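Local coordinates for protein ElaA (Escherichia coli, PDB 5Z6N) that probably acts as an N-acetyltransferase of the GNAT superfamily, using acetyl coenzyme A as the likely acetyl donor, at residues Pro74-Arg79 with Pro111-Ala116; Phe129-Glu134 with Ile144-Glu149. All coordinates share one frame; numbering follows the deposited sequence.

Contact 1 of 2, residues Pro74-Arg79 with Pro111-Ala116; sequences PVVIGR and PVYLGA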
ATOM      1  N   PRO B  74      19.990  17.224  -0.120  1.00 48.30           N
ATOM      2  CA  PRO B  74      18.798  18.005  -0.469  1.00 41.62           C
ATOM      3  C   PRO B  74      17.392  17.484  -0.210  1.00 39.06           C
ATOM      4  O   PRO B  74      17.178  16.398   0.339  1.00 33.67           O
ATOM      5  CB  PRO B  74      19.035  18.159  -1.974  1.00 40.51           C
ATOM      6  CG  PRO B  74      19.530  16.819  -2.365  1.00 41.99           C
ATOM      7  CD  PRO B  74      20.459  16.424  -1.249  1.00 43.76           C
ATOM      8  N   VAL B  75      16.420  18.301  -0.617  1.00 38.79           N
ATOM      9  CA  VAL B  75      15.024  17.892  -0.651  1.00 30.25           C
ATOM     10  C   VAL B  75      14.828  16.890  -1.782  1.00 31.88           C
ATOM     11  O   VAL B  75      15.287  17.108  -2.910  1.00 31.76           O
ATOM     12  CB  VAL B  75      14.123  19.119  -0.840  1.00 29.64           C
ATOM     13  CG1 VAL B  75      12.699  18.768  -0.547  1.00 28.28           C
ATOM     14  CG2 VAL B  75      14.590  20.273   0.032  1.00 30.47           C
ATOM     15  N   VAL B  76      14.144  15.787  -1.491  1.00 33.66           N
ATOM     16  CA  VAL B  76      13.889  14.741  -2.475  1.00 27.87           C
ATOM     17  C   VAL B  76      12.421  14.789  -2.866  1.00 27.25           C
ATOM     18  O   VAL B  76      11.542  14.828  -1.995  1.00 26.53           O
ATOM     19  CB  VAL B  76      14.265  13.348  -1.940  1.00 26.66           C
ATOM     20  CG1 VAL B  76      13.600  12.251  -2.779  1.00 14.92           C
ATOM     21  CG2 VAL B  76      15.783  13.182  -1.923  1.00 30.10           C
ATOM     22  N   ILE B  77      12.158  14.794  -4.171  1.00 29.07           N
ATOM     23  CA  ILE B  77      10.817  14.629  -4.718  1.00 25.15           C
ATOM     24  C   ILE B  77      10.732  13.242  -5.337  1.00 22.49           C
ATOM     25  O   ILE B  77      11.680  12.787  -5.988  1.00 20.94           O
ATOM     26  CB  ILE B  77      10.481  15.716  -5.757  1.00 19.36           C
ATOM     27  CG1 ILE B  77      10.470  17.099  -5.112  1.00 14.70           C
ATOM     28  CG2 ILE B  77       9.140  15.442  -6.418  1.00 22.40           C
ATOM     29  CD1 ILE B  77      10.128  18.201  -6.088  1.00 19.10           C
ATOM     30  N   GLY B  78       9.610  12.564  -5.123  1.00 22.19           N
ATOM     31  CA  GLY B  78       9.430  11.237  -5.682  1.00 20.61           C
ATOM     32  C   GLY B  78       7.971  10.840  -5.657  1.00 24.19           C
ATOM     33  O   GLY B  78       7.119  11.551  -5.115  1.00 29.47           O
ATOM     34  N   ARG B  79       7.700   9.677  -6.261  1.00 23.81           N
ATOM     35  CA  ARG B  79       6.353   9.100  -6.357  1.00 27.86           C
ATOM     36  C   ARG B  79       5.418   9.967  -7.203  1.00 25.27           C
ATOM     37  O   ARG B  79       4.204   9.994  -6.978  1.00 24.31           O
ATOM     38  CB  ARG B  79       5.745   8.854  -4.970  1.00 27.59           C
ATOM     39  CG  ARG B  79       6.529   7.902  -4.095  1.00 28.37           C
ATOM     40  CD  ARG B  79       6.855   6.617  -4.836  1.00 28.55           C
ATOM     41  NE  ARG B  79       6.872   5.461  -3.950  1.00 26.88           N
ATOM     42  CZ  ARG B  79       7.956   5.046  -3.301  1.00 19.68           C
ATOM     43  NH1 ARG B  79       7.896   3.983  -2.516  1.00 18.15           N
ATOM     44  NH2 ARG B  79       9.098   5.706  -3.410  1.00 16.97           N
ATOM     45  N   PRO B 111      18.651  22.712  -2.421  1.00 34.45           N
ATOM     46  CA  PRO B 111      18.237  22.228  -3.745  1.00 28.04           C
ATOM     47  C   PRO B 111      17.294  21.042  -3.624  1.00 28.99           C
ATOM     48  O   PRO B 111      17.042  20.509  -2.543  1.00 28.51           O
ATOM     49  CB  PRO B 111      19.567  21.840  -4.410  1.00 30.10           C
ATOM     50  CG  PRO B 111      20.658  22.104  -3.373  1.00 33.61           C
ATOM     51  CD  PRO B 111      19.997  22.257  -2.056  1.00 33.96           C
ATOM     52  N   VAL B 112      16.741  20.641  -4.764  1.00 33.28           N
ATOM     53  CA  VAL B 112      15.733  19.592  -4.830  1.00 30.21           C
ATOM     54  C   VAL B 112      16.256  18.478  -5.721  1.00 33.32           C
ATOM     55  O   VAL B 112      16.564  18.715  -6.894  1.00 40.24           O
ATOM     56  CB  VAL B 112      14.393  20.122  -5.360  1.00 27.45           C
ATOM     57  CG1 VAL B 112      13.564  18.982  -5.923  1.00 25.78           C
ATOM     58  CG2 VAL B 112      13.643  20.841  -4.259  1.00 27.75           C
ATOM     59  N   TYR B 113      16.351  17.277  -5.192  1.00 27.06           N
ATOM     60  CA  TYR B 113      16.725  16.140  -5.987  1.00 25.28           C
ATOM     61  C   TYR B 113      15.481  15.380  -6.418  1.00 26.04           C
ATOM     62  O   TYR B 113      14.509  15.402  -5.729  1.00 28.72           O
ATOM     63  CB  TYR B 113      17.653  15.212  -5.207  1.00 27.28           C
ATOM     64  CG  TYR B 113      18.091  14.010  -5.992  1.00 28.35           C
ATOM     65  CD1 TYR B 113      19.157  14.083  -6.831  1.00 27.79           C
ATOM     66  CD2 TYR B 113      17.397  12.823  -5.926  1.00 29.46           C
ATOM     67  CE1 TYR B 113      19.539  13.010  -7.573  1.00 29.71           C
ATOM     68  CE2 TYR B 113      17.768  11.753  -6.678  1.00 32.06           C
ATOM     69  CZ  TYR B 113      18.846  11.851  -7.484  1.00 32.40           C
ATOM     70  OH  TYR B 113      19.238  10.811  -8.232  1.00 35.44           O
ATOM     71  N   LEU B 114      15.549  14.686  -7.537  1.00 17.16           N
ATOM     72  CA  LEU B 114      14.449  13.910  -7.990  1.00 45.41           C
ATOM     73  C   LEU B 114      14.865  12.737  -8.851  1.00 52.17           C
ATOM     74  O   LEU B 114      15.592  12.860  -9.805  1.00 54.49           O
ATOM     75  CB  LEU B 114      13.471  14.817  -8.722  1.00 43.61           C
ATOM     76  CG  LEU B 114      12.260  14.335  -9.513  1.00 39.26           C
ATOM     77  CD1 LEU B 114      11.303  15.486  -9.659  1.00 37.03           C
ATOM     78  CD2 LEU B 114      12.657  13.810 -10.875  1.00 33.17           C
ATOM     79  N   GLY B 115      14.409  11.564  -8.499  1.00 51.17           N
ATOM     80  CA  GLY B 115      14.742  10.407  -9.282  1.00 54.85           C
ATOM     81  C   GLY B 115      13.709  10.295 -10.356  1.00 57.73           C
ATOM     82  O   GLY B 115      12.564  10.478 -10.100  1.00 67.45           O
ATOM     83  N   ALA B 116      14.089   9.986 -11.565  1.00 51.62           N
ATOM     84  CA  ALA B 116      13.105  10.047 -12.630  1.00 46.80           C
ATOM     85  C   ALA B 116      13.344   8.917 -13.614  1.00 47.12           C
ATOM     86  O   ALA B 116      14.273   8.117 -13.472  1.00 47.89           O
ATOM     87  CB  ALA B 116      13.160  11.398 -13.353  1.00 48.27           C
TER

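Contact 2 of 2, residues Phe129-Glu134 with Ile144-Glu149; sequences FIPVTE and IGMARE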
ATOM      1  N   PHE B 129      15.333  21.370 -13.447  1.00 32.10           N
ATOM      2  CA  PHE B 129      16.203  20.246 -13.147  1.00 34.44           C
ATOM      3  C   PHE B 129      17.225  20.051 -14.258  1.00 35.26           C
ATOM      4  O   PHE B 129      16.967  20.344 -15.430  1.00 37.49           O
ATOM      5  CB  PHE B 129      15.391  18.961 -12.979  1.00 39.32           C
ATOM      6  CG  PHE B 129      14.501  18.949 -11.770  1.00 38.92           C
ATOM      7  CD1 PHE B 129      13.262  19.567 -11.797  1.00 41.16           C
ATOM      8  CD2 PHE B 129      14.896  18.299 -10.613  1.00 40.15           C
ATOM      9  CE1 PHE B 129      12.436  19.550 -10.685  1.00 41.64           C
ATOM     10  CE2 PHE B 129      14.077  18.278  -9.496  1.00 43.42           C
ATOM     11  CZ  PHE B 129      12.846  18.908  -9.533  1.00 43.03           C
ATOM     12  N   ILE B 130      18.397  19.549 -13.881  1.00 35.92           N
ATOM     13  CA  ILE B 130      19.379  19.096 -14.858  1.00 38.46           C
ATOM     14  C   ILE B 130      19.894  17.735 -14.410  1.00 37.09           C
ATOM     15  O   ILE B 130      19.995  17.481 -13.200  1.00 34.18           O
ATOM     16  CB  ILE B 130      20.528  20.106 -15.035  1.00 36.98           C
ATOM     17  CG1 ILE B 130      21.029  20.619 -13.680  1.00 35.19           C
ATOM     18  CG2 ILE B 130      20.080  21.261 -15.926  1.00 34.79           C
ATOM     19  CD1 ILE B 130      22.224  21.566 -13.774  1.00 33.95           C
ATOM     20  N   PRO B 131      20.199  16.830 -15.335  1.00 40.88           N
ATOM     21  CA  PRO B 131      20.812  15.552 -14.956  1.00 42.35           C
ATOM     22  C   PRO B 131      22.056  15.750 -14.103  1.00 41.23           C
ATOM     23  O   PRO B 131      22.938  16.547 -14.428  1.00 44.29           O
ATOM     24  CB  PRO B 131      21.153  14.909 -16.308  1.00 42.12           C
ATOM     25  CG  PRO B 131      20.964  16.000 -17.340  1.00 45.02           C
ATOM     26  CD  PRO B 131      19.908  16.889 -16.776  1.00 43.02           C
ATOM     27  N   VAL B 132      22.107  15.024 -12.990  1.00 39.26           N
ATOM     28  CA  VAL B 132      23.277  14.962 -12.123  1.00 36.41           C
ATOM     29  C   VAL B 132      23.806  13.533 -12.026  1.00 38.47           C
ATOM     30  O   VAL B 132      24.412  13.162 -11.029  1.00 42.69           O
ATOM     31  CB  VAL B 132      22.967  15.533 -10.726  1.00 30.84           C
ATOM     32  CG1 VAL B 132      22.713  17.021 -10.803  1.00 28.63           C
ATOM     33  CG2 VAL B 132      21.772  14.825 -10.117  1.00 27.18           C
ATOM     34  N   THR B 133      23.592  12.734 -13.070  1.00 41.25           N
ATOM     35  CA  THR B 133      23.733  11.288 -12.969  1.00 27.24           C
ATOM     36  C   THR B 133      23.925  10.735 -14.378  1.00 28.43           C
ATOM     37  O   THR B 133      23.627  11.410 -15.364  1.00 28.76           O
ATOM     38  CB  THR B 133      22.497  10.710 -12.258  1.00 38.32           C
ATOM     39  OG1 THR B 133      22.581  10.997 -10.858  1.00 41.16           O
ATOM     40  CG2 THR B 133      22.350   9.223 -12.426  1.00 34.35           C
ATOM     41  N   GLU B 134      24.493   9.528 -14.463  1.00 34.51           N
ATOM     42  CA  GLU B 134      24.538   8.751 -15.696  1.00 39.16           C
ATOM     43  C   GLU B 134      23.249   7.951 -15.875  1.00 39.52           C
ATOM     44  O   GLU B 134      22.603   7.544 -14.907  1.00 28.37           O
ATOM     45  CB  GLU B 134      25.722   7.780 -15.690  1.00 32.09           C
ATOM     46  CG  GLU B 134      27.073   8.398 -16.015  1.00 38.91           C
ATOM     47  CD  GLU B 134      27.046   9.213 -17.288  1.00 37.91           C
ATOM     48  OE1 GLU B 134      26.903  10.443 -17.177  1.00 37.67           O
ATOM     49  OE2 GLU B 134      27.171   8.630 -18.387  1.00 36.26           O
ATOM     50  N   ILE B 144      17.571   8.620 -14.712  1.00 29.13           N
ATOM     51  CA  ILE B 144      18.597   9.638 -14.535  1.00 27.71           C
ATOM     52  C   ILE B 144      18.296  10.375 -13.239  1.00 29.39           C
ATOM     53  O   ILE B 144      17.131  10.631 -12.911  1.00 30.46           O
ATOM     54  CB  ILE B 144      18.670  10.616 -15.733  1.00 34.11           C
ATOM     55  CG1 ILE B 144      20.050  11.264 -15.821  1.00 34.52           C
ATOM     56  CG2 ILE B 144      17.597  11.685 -15.660  1.00 41.84           C
ATOM     57  CD1 ILE B 144      21.051  10.407 -16.526  1.00 37.66           C
ATOM     58  N   GLY B 145      19.342  10.661 -12.472  1.00 30.97           N
ATOM     59  CA  GLY B 145      19.191  11.505 -11.305  1.00 32.05           C
ATOM     60  C   GLY B 145      19.243  12.967 -11.711  1.00 38.43           C
ATOM     61  O   GLY B 145      20.068  13.379 -12.527  1.00 41.55           O
ATOM     62  N   MET B 146      18.333  13.750 -11.142  1.00 38.47           N
ATOM     63  CA  MET B 146      18.182  15.149 -11.502  1.00 35.39           C
ATOM     64  C   MET B 146      18.042  15.982 -10.239  1.00 31.37           C
ATOM     65  O   MET B 146      17.616  15.493  -9.190  1.00 35.29           O
ATOM     66  CB  MET B 146      16.968  15.358 -12.420  1.00 37.54           C
ATOM     67  CG  MET B 146      17.036  14.546 -13.703  1.00 45.30           C
ATOM     68  SD  MET B 146      15.602  14.729 -14.772  1.00 55.58           S
ATOM     69  CE  MET B 146      16.113  16.134 -15.755  1.00 57.60           C
ATOM     70  N   ALA B 147      18.413  17.255 -10.349  1.00 29.21           N
ATOM     71  CA  ALA B 147      18.316  18.163  -9.221  1.00 29.28           C
ATOM     72  C   ALA B 147      18.110  19.579  -9.735  1.00 35.72           C
ATOM     73  O   ALA B 147      18.545  19.933 -10.833  1.00 36.35           O
ATOM     74  CB  ALA B 147      19.554  18.087  -8.321  1.00 26.56           C
ATOM     75  N   ARG B 148      17.435  20.385  -8.920  1.00 36.14           N
ATOM     76  CA  ARG B 148      17.124  21.767  -9.249  1.00 39.21           C
ATOM     77  C   ARG B 148      17.863  22.707  -8.309  1.00 44.51           C
ATOM     78  O   ARG B 148      17.997  22.421  -7.116  1.00 49.01           O
ATOM     79  CB  ARG B 148      15.619  22.031  -9.147  1.00 35.52           C
ATOM     80  CG  ARG B 148      15.220  23.453  -9.492  1.00 40.26           C
ATOM     81  CD  ARG B 148      13.716  23.634  -9.442  1.00 42.45           C
ATOM     82  NE  ARG B 148      13.324  25.001  -9.770  1.00 44.95           N
ATOM     83  CZ  ARG B 148      13.200  25.980  -8.880  1.00 50.58           C
ATOM     84  NH1 ARG B 148      12.840  27.193  -9.276  1.00 53.03           N
ATOM     85  NH2 ARG B 148      13.428  25.749  -7.596  1.00 54.03           N
ATOM     86  N   GLU B 149      18.344  23.822  -8.856  1.00 48.33           N
ATOM     87  CA  GLU B 149      18.824  24.940  -8.052  1.00 42.09           C
ATOM     88  C   GLU B 149      19.924  24.545  -7.074  1.00 41.55           C
ATOM     89  O   GLU B 149      21.098  24.825  -7.300  1.00 44.96           O
ATOM     90  CB  GLU B 149      17.646  25.560  -7.294  1.00 39.17           C
ATOM     91  CG  GLU B 149      18.027  26.471  -6.140  1.00 42.80           C
ATOM     92  CD  GLU B 149      17.097  27.663  -6.008  1.00 50.24           C
ATOM     93  OE1 GLU B 149      15.974  27.603  -6.548  1.00 60.49           O
ATOM     94  OE2 GLU B 149      17.498  28.653  -5.365  1.00 46.43           O
TER

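Contact 1 of 2, residues Pro74-Arg79 with Pro111-Ala116
The flat ring of Y113 is met only obliquely from strand 75-79, by CG2 of V76; the closer contacts are made at the Y113 CB methylene, where CG of P74 lies 3.8 Å from Y113 CB. P74 and Y113 run side by side in the same direction. With CG anti to the backbone N (chi1 -179°), the phenol heads off the 74-79 side and reaches V132 beyond. The backbones pair in parallel, V75 with V112 and V76 with Y113. V75 N donates to P111 O at 3.0 Å, V75 O takes the N-H of Y113, and I77 N gives a nearly straight bond to Y113 O (2.9 Å, 168° at the hydrogen). These are the two parallel strands of the beta-alpha-beta unit at the centre of the GNAT fold, with helix 91-106 as the connection; that helix covers the face carrying V75, I77 and V112. On this face I77 reaches back with CD1 to V112 CG1 at 3.5 Å, and its CG2 branch meets L114 CD1 at 3.9 Å. Further along, the strands, inclined at 29° to each other, draw apart: I77 O is 3.9 Å from G115 N, beyond hydrogen-bonding distance. A splay between this pair is the hallmark of the family, and acetyl-CoA probably binds there, as in other GNAT enzymes.

Contact 2 of 2, residues Phe129-Glu134 with Ile144-Glu149
F129 and R148 face each other across the beta hairpin of strands 129-131 and 143-148, which forms one edge of the GNAT sheet within this chain. From F129 CB, 4.0 Å from M146 CB, the side chain leaves with CG anti to the carbonyl carbon (chi1 -67°), which carries the ring along the backbone of 146-148. CG comes near A147 C and R148 CB; CD2 follows at 3.6 Å from A147 C, with M146 C and A147 N at the ring edge, in its plane. CE2 and CZ lie beneath R148 CB, with CE2 also close to R148 N. That methylene sits squarely over one ring face, a CH-pi contact with R148 CB 4.0 Å from the F129 centroid and 6° off the normal. An alanine at F129 would probably open a gap beneath R148 CB and leave V112, L114 and the M96 and L100 side chains of helix 91-106 without their aromatic neighbour. Beyond CB the R148 chain is extended and leads away from 129-134, to a purely electrostatic pairing with E149. Beyond F129, P131 CD meets M146 CE at 4.0 Å, and V132 CG1 meets A147 CB at 4.2 Å. The antiparallel backbones pair through I130 and A147, bonded both ways: I130 N to A147 O is 3.1 Å and A147 N to I130 O 3.3 Å. Past P131, V132 N bonds to G145 O at 2.7 Å.

How the contacts relate
Contact 1 comes first along the chain and closes before contact 2 opens; their centres lie about 9 Å apart. Both belong to one mixed sheet, in which strand 112-117 of contact 1 is the antiparallel neighbour of strand 143-148 of contact 2. Two probable backbone hydrogen bonds stitch them together, R148 N to V112 O and L114 N to M146 O, each 2.8 Å, and Y113 packs against 144-149, its OH against G145 CA and CD1 against M146 O. Helix 91-106 touches side chains of both. The C-terminal hairpin thus extends the sheet beyond the parallel pair, so the strand lining one side of the expected acetyl-CoA cleft is flanked on its other edge.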